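Local coordinates for GDSL-like protein (Collinsella aerofaciens ATCC 25986, PDB 7BXD) that probably hydrolyses ester or other acyl bonds, as a GDSL-like acylhydrolase of the SGNH hydrolase superfamily, at residues A[29-35]-A[65-71]; A[37-41]-A[52-56]; A[57-62]-A[230-234]; A[87-91]-A[130-134]; A[103-107]-A[152-156]. One frame throughout, in Å; residues are numbered along the deposited sequence.

Interaction 1: residues A[29-35]-A[65-71]; sequences STICCFG and AVVENFG
Ser29 and Val66 begin a ladder of six backbone hydrogen bonds that runs on to Gly35 and Phe70 and joins strands 30-35 and 66-71 in parallel, their axes 13° apart. Ile31 and Cys33 each give an N-H and a C=O to strand 66-71. The straightest rung, Glu68 N to Ile31 O, measures 2.8 Å with 175° at the hydrogen. At the carboxyl ends Gly35 N closes the ladder on Phe70 O at 3.1 Å. Arg90 also bonds to Phe70 O and to Gly35 O.

Apolar contacts occur on both faces. On one, Cys33 SG meets Val67 CG1 at 3.6 Å, and Ile31 CD1 touches Ala65 CB at 3.7 Å; Cys33 and Val67 are small enough to lie against Thr55 of helix 55-61, and Ile31 lies on Leu62. On the other, Cys32 SG, placed anti to its backbone nitrogen (chi1 179°), approaches the Phe70 ring obliquely, 3.5 Å from CD2, a sulfur-aromatic contact.

Polar side chains take part on both faces too. The Glu68 chain, extended beyond CG, crosses Thr30, whose CG2 lies 3.7 Å from Glu68 CD. An alanine in place of Glu68 removes the chain lying against Thr30 CG2, and would probably leave a gap beside that methyl on this partly exposed face. Asn69 OD1 takes the N-H of Gly71 at 2.9 Å, closing an Asx turn, while its ND2 bonds to Thr39 and Thr55.

Two parallel strands connected through helix 55-61 form a beta-alpha-beta unit, here at one edge of the five-stranded sheet of an SGNH hydrolase fold.

Interaction 2: residues A[37-41]-A[52-56]; sequences STTWG and ISWTS
Thr38 presents its carbonyl to Trp54: the indole NE1 donates to Thr38 O at 2.8 Å, in the carbonyl plane and on a lone pair. The oxygen also lies almost in the ring plane, although the bond bends to 135° at the hydrogen. Trp54 reaches this spot because CG stands between its backbone nitrogen and carbonyl carbon (chi1 58°), which swings the ring over toward helix 37-40.

Thr39 follows with three separate contacts. Its OG1 sits at the edge of the same indole, 3.5 Å from Trp54 CZ2, and its CG2 lies 4.0 Å from Thr55 CG2, the two side chains crossing at about a right angle. Its carbonyl receives the hydroxyl of Ser53: Ser53 OG to Thr39 O is 2.7 Å, the donor tilted from the carbonyl plane. Ser53 OG in turn accepts from Thr55 N at 3.2 Å, a capping bond at the entrance to helix 55-61. A small hydroxyl on a short stem serves both partners at once.

Gly41, the first residue beyond the helix, has positive phi (110°), where a beta carbon would jam against the preceding carbonyl and crowd Ser53 CB. Its own carbonyl oxygen meets Ile52 CD1 at 3.4 Å.

The chemistry implies that carbonyls at the end of helix 37-40 are satisfied by side-chain donors in a buried setting. This is consistent with a firmly held helix at Ser37, which stands in a GDS sequence, as does the nucleophile of relatives, and touches His220.

Interaction 3: residues A[57-62]-A[230-234]; sequences HLGALL and AHRIA
Leu58 and Ala234 meet where two helices pack on one side of the sheet in the three-layered alpha/beta/alpha fold of SGNH hydrolases. Helix 55-61 links strands 30-35 and 66-71, while helix 223-240 comes from the far end of the chain. Their local axes approach to 9.3 Å and cross at -47°. This spacing is helped by the alanines of the second helix, whose single methyl groups let leucines from the first come close to its backbone.

The buried half is compact. Leu58, with CG anti to its backbone nitrogen (chi1 -180°), carries CD1 across to Ala234 CB at 3.7 Å. Ile233 CG2 stands farther along, 4.3 Å from Leu58 CD1. Leu62 CD2 reaches the same alanine from another direction, 4.1 Å from Ala234 CB, at the point where the chain leaves the helix. On the sheet side, Trp54 also touches Ala230 and Ile233.

The outer half is built differently, for both Leu61 and His231 are exposed to solvent. At the partly exposed opening turn, His57 CB rests on Ala230 CB at 3.6 Å, so it is the stem of the histidine that packs here. Leu61 spans the boundary: CB leans on Ala234, CD1 lies by Ala230 CB at 3.9 Å, and the other branch turns outward to His231. The imidazole crosses the leucine at about a right angle and offers it a face, while its NE2 has a weak bond to Glu227. In this CH-pi contact Leu61 CD2 sits nearer the rim than the middle of the ring, 3.5 Å from His231 CE1.

Interaction 4: residues A[87-91]-A[130-134]; sequences FVERL and AVDYL
Val88 lays one methyl over the face of Tyr133, CG1 standing 4.1 Å from the ring centroid and 27° off its normal, a CH-pi contact. The other branch, CG2, points to Ala130 and lies 3.8 Å from Ala130 CB. A forked side chain suits this place because one methyl covers the Tyr133 ring while the other reaches Ala130 and skirts Tyr133 and Leu134. An alanine here removes both methyls, and would probably leave the Tyr133 ring face less well covered and open a gap beside Ala130.

Leu134 works from the second helix in the same way. With CG anti to the carbonyl carbon (chi1 -70°), its branches face Phe87, and CD1 lies 3.9 Å from Phe87 CB. Its CD2 lies 3.8 Å from the Phe87 carbonyl oxygen and 4.1 Å from Leu91 CD2. Leu91 CD2 also approaches the Tyr133 ring obliquely. All of this is apolar packing, fitting for a largely buried seam.

The seam joins short helix 87-90 to the long helix 127-141. Beneath it lies the sheet: the ring of Phe87 meets that of Phe34 from strand 30-35, and Leu91 touches Phe34 too. Behind the long helix, Val131 packs on Val186 of helix 176-189.

Interaction 5: residues A[103-107]-A[152-156]; sequences VFGGV and PCKTS
Pro152 wedges its ring against Gly105, Gly106 and Val107, where strand 100-104 passes into helix 107-111. These residues are part of the GGxND sequence that resembles the conserved third block of SGNH hydrolases. Segment 152-156 follows the next strand, 146-150; both segments lie at the carboxyl end of the sheet, where active sites of this fold are found.

The proline sets its CB, CG and CD against this junction. Its CD lies 3.3 Å from Gly105 O, and its CB is 3.6 Å from Val107 N. Gly106, at the N-cap position with phi 121°, has no beta carbon, which would strike both Pro152 CG and the preceding carbonyl; glycine therefore suits the tight fit.

Val107 CG2, anti to the backbone nitrogen, meets Thr155 CG2 at 4.1 Å, the two side chains crossing at about a right angle. The Thr155 hydroxyl is bonded to Gly218 O and to Gly157 N. The buried Val107 CB also faces Pro152 CB at 4.2 Å.

Phe104 comes from the strand side with CG anti to its backbone nitrogen (chi1 -180°), which carries the far end of the ring to the loop; helix 37-40 touches the same side chain. CE1 passes obliquely by Pro152 CA. Cys153 approaches in the ring plane, a sulfur-aromatic contact at the edge, with SG 3.8 Å from Phe104 CZ.

Interaction 5 lies deepest, its centre about 6 Å from that of the chain, while interaction 3 is farthest out and ends in exposed side chains. Interaction 1 supplies the sheet edge with regular backbone bonds; interactions 2 and 3 share helix 55-61 on one side of that sheet, and interaction 4 packs on the other, its centre about 25 Å from that of interaction 3. Helix contacts 3 and 4 are mainly apolar, each with a CH-pi contact, whereas interaction 2 relies on side-chain donors to carbonyls. Phe104 connects interactions 2 and 5, and Phe87 connects 4 and 5. Arg90 ties interaction 4 to the strand ends of interaction 1.

Interaction 1: residues A[29-35]-A[65-71]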
# COMPACT_ATOMS: atom_id res chain seq x y z
N SER A 29 9.19 17.86 -5.01
CA SER A 29 8.16 17.08 -5.66
C SER A 29 6.85 17.13 -4.88
O SER A 29 6.84 17.25 -3.65
CB SER A 29 8.59 15.62 -5.80
OG SER A 29 9.56 15.43 -6.83
N THR A 30 5.74 16.93 -5.61
CA THR A 30 4.47 16.55 -5.01
C THR A 30 4.33 15.03 -5.13
O THR A 30 4.45 14.47 -6.22
CB THR A 30 3.31 17.25 -5.72
OG1 THR A 30 3.44 18.66 -5.52
CG2 THR A 30 1.94 16.82 -5.17
N ILE A 31 4.06 14.38 -4.00
CA ILE A 31 4.04 12.92 -3.90
C ILE A 31 2.62 12.49 -3.55
O ILE A 31 2.10 12.85 -2.48
CB ILE A 31 5.03 12.43 -2.82
CG1 ILE A 31 6.45 12.96 -3.13
CG2 ILE A 31 5.01 10.90 -2.74
CD1 ILE A 31 7.48 12.62 -2.07
N CYS A 32 1.98 11.73 -4.44
CA CYS A 32 0.61 11.26 -4.25
C CYS A 32 0.64 9.84 -3.69
O CYS A 32 1.11 8.92 -4.37
CB CYS A 32 -0.13 11.32 -5.58
SG CYS A 32 -1.82 10.75 -5.47
N CYS A 33 0.17 9.67 -2.44
CA CYS A 33 0.20 8.39 -1.73
C CYS A 33 -1.18 7.74 -1.83
O CYS A 33 -2.13 8.18 -1.17
CB CYS A 33 0.64 8.61 -0.28
SG CYS A 33 2.28 9.37 -0.18
N PHE A 34 -1.28 6.69 -2.65
CA PHE A 34 -2.53 6.03 -2.97
C PHE A 34 -2.52 4.70 -2.20
O PHE A 34 -1.63 3.86 -2.42
CB PHE A 34 -2.53 5.81 -4.48
CG PHE A 34 -3.81 5.32 -5.09
CD1 PHE A 34 -5.06 5.65 -4.57
CD2 PHE A 34 -3.76 4.55 -6.27
CE1 PHE A 34 -6.23 5.24 -5.21
CE2 PHE A 34 -4.93 4.14 -6.92
CZ PHE A 34 -6.17 4.49 -6.39
N GLY A 35 -3.45 4.54 -1.26
CA GLY A 35 -3.38 3.40 -0.38
C GLY A 35 -4.69 3.05 0.29
O GLY A 35 -5.77 3.53 -0.10
N ALA A 65 9.11 18.00 0.41
CA ALA A 65 8.12 17.51 -0.55
C ALA A 65 6.71 17.78 -0.04
O ALA A 65 6.44 17.79 1.17
CB ALA A 65 8.29 16.01 -0.74
N VAL A 66 5.79 17.98 -0.98
CA VAL A 66 4.37 18.13 -0.66
C VAL A 66 3.74 16.76 -0.81
O VAL A 66 3.87 16.13 -1.87
CB VAL A 66 3.71 19.16 -1.59
CG1 VAL A 66 2.19 19.19 -1.36
CG2 VAL A 66 4.32 20.52 -1.36
N VAL A 67 3.10 16.26 0.23
CA VAL A 67 2.62 14.89 0.25
C VAL A 67 1.10 14.90 0.34
O VAL A 67 0.53 15.56 1.22
CB VAL A 67 3.26 14.08 1.40
CG1 VAL A 67 2.78 12.63 1.34
CG2 VAL A 67 4.79 14.13 1.29
N GLU A 68 0.45 14.20 -0.59
CA GLU A 68 -1.00 14.10 -0.63
C GLU A 68 -1.44 12.71 -0.21
O GLU A 68 -0.89 11.70 -0.67
CB GLU A 68 -1.51 14.35 -2.06
CG GLU A 68 -0.99 15.64 -2.68
CD GLU A 68 -1.43 15.83 -4.11
OE1 GLU A 68 -1.41 14.83 -4.86
OE2 GLU A 68 -1.75 16.99 -4.48
N ASN A 69 -2.47 12.64 0.63
CA ASN A 69 -2.97 11.38 1.17
C ASN A 69 -4.24 10.98 0.42
O ASN A 69 -5.30 11.60 0.60
CB ASN A 69 -3.25 11.55 2.67
CG ASN A 69 -3.60 10.24 3.34
OD1 ASN A 69 -4.49 9.51 2.88
ND2 ASN A 69 -2.92 9.92 4.43
N PHE A 70 -4.16 9.91 -0.38
CA PHE A 70 -5.32 9.29 -1.01
C PHE A 70 -5.45 7.85 -0.49
O PHE A 70 -5.51 6.88 -1.26
CB PHE A 70 -5.23 9.36 -2.54
CG PHE A 70 -5.45 10.74 -3.09
CD1 PHE A 70 -6.73 11.17 -3.40
CD2 PHE A 70 -4.39 11.64 -3.25
CE1 PHE A 70 -6.94 12.47 -3.90
CE2 PHE A 70 -4.61 12.93 -3.75
CZ PHE A 70 -5.88 13.33 -4.10
N GLY A 71 -5.50 7.71 0.83
CA GLY A 71 -5.78 6.43 1.45
C GLY A 71 -7.25 6.33 1.80
O GLY A 71 -7.85 7.31 2.27

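Interaction 2: residues A[37-41]-A[52-56]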
# COMPACT_ATOMS: atom_id res chain seq x y z
N SER A 37 -6.23 1.50 4.44
CA SER A 37 -6.20 1.98 5.82
C SER A 37 -4.80 2.37 6.27
O SER A 37 -4.65 3.23 7.15
CB SER A 37 -6.70 0.90 6.79
OG SER A 37 -7.89 0.28 6.36
N THR A 38 -3.78 1.66 5.76
CA THR A 38 -2.40 1.89 6.17
C THR A 38 -1.77 3.10 5.51
O THR A 38 -0.62 3.43 5.81
CB THR A 38 -1.55 0.61 5.97
OG1 THR A 38 -1.50 0.22 4.58
CG2 THR A 38 -2.08 -0.54 6.83
N THR A 39 -2.51 3.77 4.61
CA THR A 39 -2.19 5.12 4.18
C THR A 39 -3.15 6.14 4.80
O THR A 39 -2.70 7.21 5.25
CB THR A 39 -2.21 5.23 2.64
OG1 THR A 39 -1.14 4.42 2.11
CG2 THR A 39 -1.98 6.64 2.18
N TRP A 40 -4.46 5.85 4.87
CA TRP A 40 -5.40 6.79 5.48
C TRP A 40 -4.93 7.18 6.88
O TRP A 40 -5.07 8.35 7.28
CB TRP A 40 -6.79 6.16 5.56
CG TRP A 40 -7.82 7.15 6.07
CD1 TRP A 40 -8.45 8.12 5.33
CD2 TRP A 40 -8.33 7.28 7.41
NE1 TRP A 40 -9.30 8.84 6.13
CE2 TRP A 40 -9.25 8.35 7.41
CE3 TRP A 40 -8.10 6.58 8.60
CZ2 TRP A 40 -9.93 8.75 8.57
CZ3 TRP A 40 -8.78 6.96 9.75
CH2 TRP A 40 -9.67 8.05 9.73
N GLY A 41 -4.40 6.21 7.64
CA GLY A 41 -3.95 6.45 9.01
C GLY A 41 -4.79 5.80 10.09
O GLY A 41 -4.87 6.35 11.19
N ILE A 52 -2.15 11.47 11.58
CA ILE A 52 -1.19 10.55 12.20
C ILE A 52 -0.50 9.66 11.19
O ILE A 52 0.44 8.93 11.56
CB ILE A 52 -1.79 9.69 13.34
CG1 ILE A 52 -2.74 8.61 12.80
CG2 ILE A 52 -2.49 10.58 14.38
CD1 ILE A 52 -3.01 7.50 13.82
N SER A 53 -0.94 9.65 9.93
CA SER A 53 -0.38 8.73 8.95
C SER A 53 1.09 9.03 8.70
O SER A 53 1.58 10.14 8.94
CB SER A 53 -1.13 8.88 7.63
OG SER A 53 -0.53 8.05 6.64
N TRP A 54 1.81 8.03 8.18
CA TRP A 54 3.16 8.26 7.69
C TRP A 54 3.21 9.40 6.69
O TRP A 54 4.24 10.08 6.57
CB TRP A 54 3.74 6.98 7.10
CG TRP A 54 2.95 6.38 5.97
CD1 TRP A 54 1.95 5.43 6.09
CD2 TRP A 54 3.09 6.64 4.56
NE1 TRP A 54 1.48 5.09 4.84
CE2 TRP A 54 2.16 5.81 3.89
CE3 TRP A 54 3.93 7.47 3.80
CZ2 TRP A 54 2.06 5.78 2.50
CZ3 TRP A 54 3.83 7.43 2.41
CH2 TRP A 54 2.90 6.61 1.78
N THR A 55 2.11 9.64 5.94
CA THR A 55 2.13 10.72 4.94
C THR A 55 2.37 12.08 5.58
O THR A 55 2.91 12.98 4.94
CB THR A 55 0.80 10.77 4.17
OG1 THR A 55 -0.31 10.98 5.05
CG2 THR A 55 0.57 9.46 3.40
N SER A 56 1.96 12.24 6.84
CA SER A 56 2.10 13.54 7.52
C SER A 56 3.53 13.83 7.93
O SER A 56 3.86 15.00 8.22
CB SER A 56 1.19 13.60 8.75
OG SER A 56 1.68 12.76 9.80

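Interaction 3: residues A[57-62]-A[230-234]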
# COMPACT_ATOMS: atom_id res chain seq x y z
N HIS A 57 4.39 12.81 7.99
CA HIS A 57 5.79 12.97 8.36
C HIS A 57 6.71 13.01 7.15
O HIS A 57 7.84 13.49 7.25
CB HIS A 57 6.23 11.78 9.23
CG HIS A 57 5.48 11.64 10.51
ND1 HIS A 57 5.84 12.32 11.65
CD2 HIS A 57 4.41 10.88 10.84
CE1 HIS A 57 5.00 12.01 12.62
NE2 HIS A 57 4.12 11.13 12.16
N LEU A 58 6.27 12.48 6.02
CA LEU A 58 7.19 12.16 4.94
C LEU A 58 7.77 13.42 4.30
O LEU A 58 8.95 13.45 3.93
CB LEU A 58 6.46 11.31 3.90
CG LEU A 58 7.35 10.91 2.73
CD1 LEU A 58 8.55 10.04 3.15
CD2 LEU A 58 6.50 10.18 1.68
N GLY A 59 6.96 14.47 4.13
CA GLY A 59 7.43 15.65 3.40
C GLY A 59 8.67 16.25 4.03
O GLY A 59 9.65 16.58 3.34
N ALA A 60 8.65 16.42 5.35
CA ALA A 60 9.79 17.00 6.03
C ALA A 60 11.00 16.09 5.96
O ALA A 60 12.13 16.56 5.84
CB ALA A 60 9.44 17.31 7.49
N LEU A 61 10.78 14.77 6.00
CA LEU A 61 11.90 13.83 5.94
C LEU A 61 12.60 13.89 4.59
O LEU A 61 13.77 13.51 4.49
CB LEU A 61 11.43 12.40 6.24
CG LEU A 61 10.98 12.13 7.67
CD1 LEU A 61 10.29 10.78 7.78
CD2 LEU A 61 12.16 12.25 8.66
N LEU A 62 11.88 14.30 3.55
CA LEU A 62 12.41 14.42 2.21
C LEU A 62 12.83 15.85 1.87
O LEU A 62 13.10 16.14 0.71
CB LEU A 62 11.40 13.89 1.19
CG LEU A 62 11.09 12.39 1.31
CD1 LEU A 62 9.99 12.05 0.33
CD2 LEU A 62 12.34 11.54 1.07
N ALA A 230 7.22 6.02 8.41
CA ALA A 230 7.59 7.13 7.53
C ALA A 230 9.10 7.19 7.32
O ALA A 230 9.58 7.50 6.22
CB ALA A 230 7.12 8.46 8.10
N HIS A 231 9.89 6.93 8.37
CA HIS A 231 11.34 6.95 8.20
C HIS A 231 11.79 5.86 7.25
O HIS A 231 12.67 6.09 6.39
CB HIS A 231 12.01 6.83 9.56
CG HIS A 231 12.01 8.11 10.35
ND1 HIS A 231 13.13 8.88 10.54
CD2 HIS A 231 10.99 8.76 10.97
CE1 HIS A 231 12.82 9.95 11.26
NE2 HIS A 231 11.53 9.90 11.54
N ARG A 232 11.23 4.65 7.38
CA ARG A 232 11.61 3.56 6.48
C ARG A 232 11.21 3.87 5.04
O ARG A 232 11.96 3.58 4.10
CB ARG A 232 10.97 2.24 6.96
CG ARG A 232 11.26 1.05 6.05
CD ARG A 232 12.72 0.64 6.13
NE ARG A 232 13.11 -0.39 5.17
CZ ARG A 232 13.54 -0.16 3.93
NH1 ARG A 232 13.59 1.08 3.48
NH2 ARG A 232 13.93 -1.18 3.15
N ILE A 233 10.02 4.45 4.86
CA ILE A 233 9.55 4.81 3.53
C ILE A 233 10.43 5.90 2.92
O ILE A 233 10.77 5.84 1.74
CB ILE A 233 8.06 5.21 3.58
CG1 ILE A 233 7.20 4.00 3.93
CG2 ILE A 233 7.63 5.90 2.31
CD1 ILE A 233 5.77 4.35 4.36
N ALA A 234 10.80 6.90 3.72
CA ALA A 234 11.69 7.94 3.19
C ALA A 234 12.99 7.33 2.69
O ALA A 234 13.49 7.71 1.62
CB ALA A 234 11.93 8.99 4.27

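Interaction 4: residues A[87-91]-A[130-134]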
# COMPACT_ATOMS: atom_id res chain seq x y z
N PHE A 87 -8.86 0.27 -5.48
CA PHE A 87 -7.90 1.19 -6.08
C PHE A 87 -8.25 1.40 -7.55
O PHE A 87 -8.15 2.51 -8.07
CB PHE A 87 -6.46 0.68 -5.97
CG PHE A 87 -5.83 0.68 -4.59
CD1 PHE A 87 -6.47 0.15 -3.45
CD2 PHE A 87 -4.53 1.16 -4.44
CE1 PHE A 87 -5.79 0.09 -2.20
CE2 PHE A 87 -3.87 1.10 -3.21
CZ PHE A 87 -4.48 0.56 -2.11
N VAL A 88 -8.61 0.32 -8.26
CA VAL A 88 -8.97 0.45 -9.67
C VAL A 88 -10.11 1.46 -9.83
O VAL A 88 -10.06 2.32 -10.72
CB VAL A 88 -9.36 -0.93 -10.24
CG1 VAL A 88 -10.06 -0.80 -11.60
CG2 VAL A 88 -8.12 -1.83 -10.33
N GLU A 89 -11.15 1.36 -8.99
CA GLU A 89 -12.30 2.24 -9.10
C GLU A 89 -11.98 3.67 -8.69
O GLU A 89 -12.59 4.63 -9.21
CB GLU A 89 -13.47 1.68 -8.30
CG GLU A 89 -14.13 0.47 -8.95
CD GLU A 89 -14.89 -0.41 -7.97
OE1 GLU A 89 -14.30 -0.87 -6.97
OE2 GLU A 89 -16.09 -0.71 -8.24
N ARG A 90 -11.07 3.85 -7.71
CA ARG A 90 -10.76 5.18 -7.18
C ARG A 90 -9.77 5.95 -8.04
O ARG A 90 -9.64 7.17 -7.86
CB ARG A 90 -10.18 5.07 -5.76
CG ARG A 90 -11.23 4.66 -4.71
CD ARG A 90 -10.68 4.97 -3.31
NE ARG A 90 -9.66 3.99 -3.02
CZ ARG A 90 -8.42 4.19 -2.51
NH1 ARG A 90 -7.92 5.40 -2.23
NH2 ARG A 90 -7.69 3.12 -2.28
N LEU A 91 -9.01 5.27 -8.91
CA LEU A 91 -7.84 5.93 -9.52
C LEU A 91 -8.22 7.22 -10.27
O LEU A 91 -7.52 8.24 -10.17
CB LEU A 91 -7.11 4.94 -10.43
CG LEU A 91 -5.97 5.52 -11.25
CD1 LEU A 91 -4.89 6.10 -10.37
CD2 LEU A 91 -5.41 4.42 -12.14
N ALA A 130 -5.63 -6.39 -11.72
CA ALA A 130 -5.80 -5.08 -11.11
C ALA A 130 -4.48 -4.33 -11.00
O ALA A 130 -4.44 -3.10 -11.23
CB ALA A 130 -6.46 -5.25 -9.74
N VAL A 131 -3.41 -5.01 -10.58
CA VAL A 131 -2.11 -4.35 -10.52
C VAL A 131 -1.71 -3.88 -11.91
O VAL A 131 -1.21 -2.76 -12.10
CB VAL A 131 -1.04 -5.24 -9.86
CG1 VAL A 131 0.34 -4.53 -9.87
CG2 VAL A 131 -1.43 -5.58 -8.42
N ASP A 132 -1.92 -4.74 -12.92
CA ASP A 132 -1.63 -4.37 -14.31
C ASP A 132 -2.42 -3.13 -14.71
O ASP A 132 -1.87 -2.19 -15.31
CB ASP A 132 -1.95 -5.59 -15.18
CG ASP A 132 -1.61 -5.37 -16.64
OD1 ASP A 132 -0.43 -5.59 -17.00
OD2 ASP A 132 -2.52 -4.99 -17.41
N TYR A 133 -3.72 -3.11 -14.40
CA TYR A 133 -4.54 -1.92 -14.71
C TYR A 133 -3.96 -0.67 -14.07
O TYR A 133 -3.91 0.39 -14.70
CB TYR A 133 -5.98 -2.14 -14.24
CG TYR A 133 -6.86 -0.95 -14.53
CD1 TYR A 133 -6.99 0.09 -13.59
CD2 TYR A 133 -7.58 -0.88 -15.74
CE1 TYR A 133 -7.78 1.18 -13.86
CE2 TYR A 133 -8.38 0.21 -16.01
CZ TYR A 133 -8.47 1.24 -15.07
OH TYR A 133 -9.28 2.34 -15.35
N LEU A 134 -3.61 -0.74 -12.78
CA LEU A 134 -3.11 0.46 -12.11
C LEU A 134 -1.87 0.99 -12.79
O LEU A 134 -1.74 2.20 -13.00
CB LEU A 134 -2.81 0.20 -10.64
CG LEU A 134 -3.99 -0.05 -9.68
CD1 LEU A 134 -3.42 -0.14 -8.26
CD2 LEU A 134 -5.03 1.06 -9.77

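Interaction 5: residues A[103-107]-A[152-156]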
# COMPACT_ATOMS: atom_id res chain seq x y z
N VAL A 103 2.12 3.72 -4.54
CA VAL A 103 0.94 2.85 -4.44
C VAL A 103 1.25 1.77 -3.42
O VAL A 103 2.20 1.00 -3.60
CB VAL A 103 0.57 2.23 -5.81
CG1 VAL A 103 -0.68 1.38 -5.65
CG2 VAL A 103 0.38 3.33 -6.87
N PHE A 104 0.44 1.70 -2.36
CA PHE A 104 0.70 0.85 -1.20
C PHE A 104 -0.61 0.14 -0.85
O PHE A 104 -1.51 0.76 -0.28
CB PHE A 104 1.17 1.78 -0.08
CG PHE A 104 1.51 1.12 1.25
CD1 PHE A 104 2.02 -0.17 1.35
CD2 PHE A 104 1.38 1.89 2.42
CE1 PHE A 104 2.38 -0.70 2.59
CE2 PHE A 104 1.73 1.36 3.66
CZ PHE A 104 2.23 0.06 3.74
N GLY A 105 -0.75 -1.11 -1.25
CA GLY A 105 -1.99 -1.83 -1.01
C GLY A 105 -1.79 -3.32 -1.18
O GLY A 105 -0.69 -3.78 -1.51
N GLY A 106 -2.88 -4.07 -0.97
CA GLY A 106 -2.91 -5.49 -1.22
C GLY A 106 -3.25 -6.33 -0.00
O GLY A 106 -3.66 -7.49 -0.17
N VAL A 107 -3.14 -5.80 1.22
CA VAL A 107 -3.46 -6.64 2.36
C VAL A 107 -4.95 -6.99 2.34
O VAL A 107 -5.34 -8.08 2.79
CB VAL A 107 -3.00 -6.05 3.72
CG1 VAL A 107 -3.88 -4.87 4.15
CG2 VAL A 107 -2.95 -7.13 4.80
N PRO A 152 2.54 -4.79 0.47
CA PRO A 152 1.73 -4.64 1.69
C PRO A 152 2.44 -5.19 2.91
O PRO A 152 3.04 -6.28 2.86
CB PRO A 152 0.47 -5.46 1.38
CG PRO A 152 0.90 -6.45 0.29
CD PRO A 152 1.89 -5.64 -0.54
N CYS A 153 2.36 -4.44 4.03
CA CYS A 153 3.03 -4.89 5.24
C CYS A 153 2.40 -6.18 5.77
O CYS A 153 1.23 -6.50 5.53
CB CYS A 153 2.95 -3.81 6.33
SG CYS A 153 4.05 -2.42 5.92
N LYS A 154 3.19 -6.91 6.57
CA LYS A 154 2.67 -8.08 7.26
C LYS A 154 1.66 -7.70 8.34
O LYS A 154 1.60 -6.56 8.83
CB LYS A 154 3.82 -8.87 7.87
CG LYS A 154 4.65 -9.56 6.78
CD LYS A 154 5.61 -10.60 7.35
CE LYS A 154 6.35 -11.44 6.28
NZ LYS A 154 7.37 -10.62 5.56
N THR A 155 0.86 -8.70 8.71
CA THR A 155 -0.12 -8.59 9.78
C THR A 155 -0.10 -9.89 10.57
O THR A 155 0.08 -10.98 10.01
CB THR A 155 -1.53 -8.33 9.25
OG1 THR A 155 -2.47 -8.32 10.33
CG2 THR A 155 -2.03 -9.31 8.20
N SER A 156 -0.33 -9.78 11.87
CA SER A 156 -0.52 -10.96 12.70
C SER A 156 -1.97 -11.41 12.75
O SER A 156 -2.28 -12.34 13.48
CB SER A 156 0.03 -10.73 14.11
OG SER A 156 -0.52 -9.56 14.68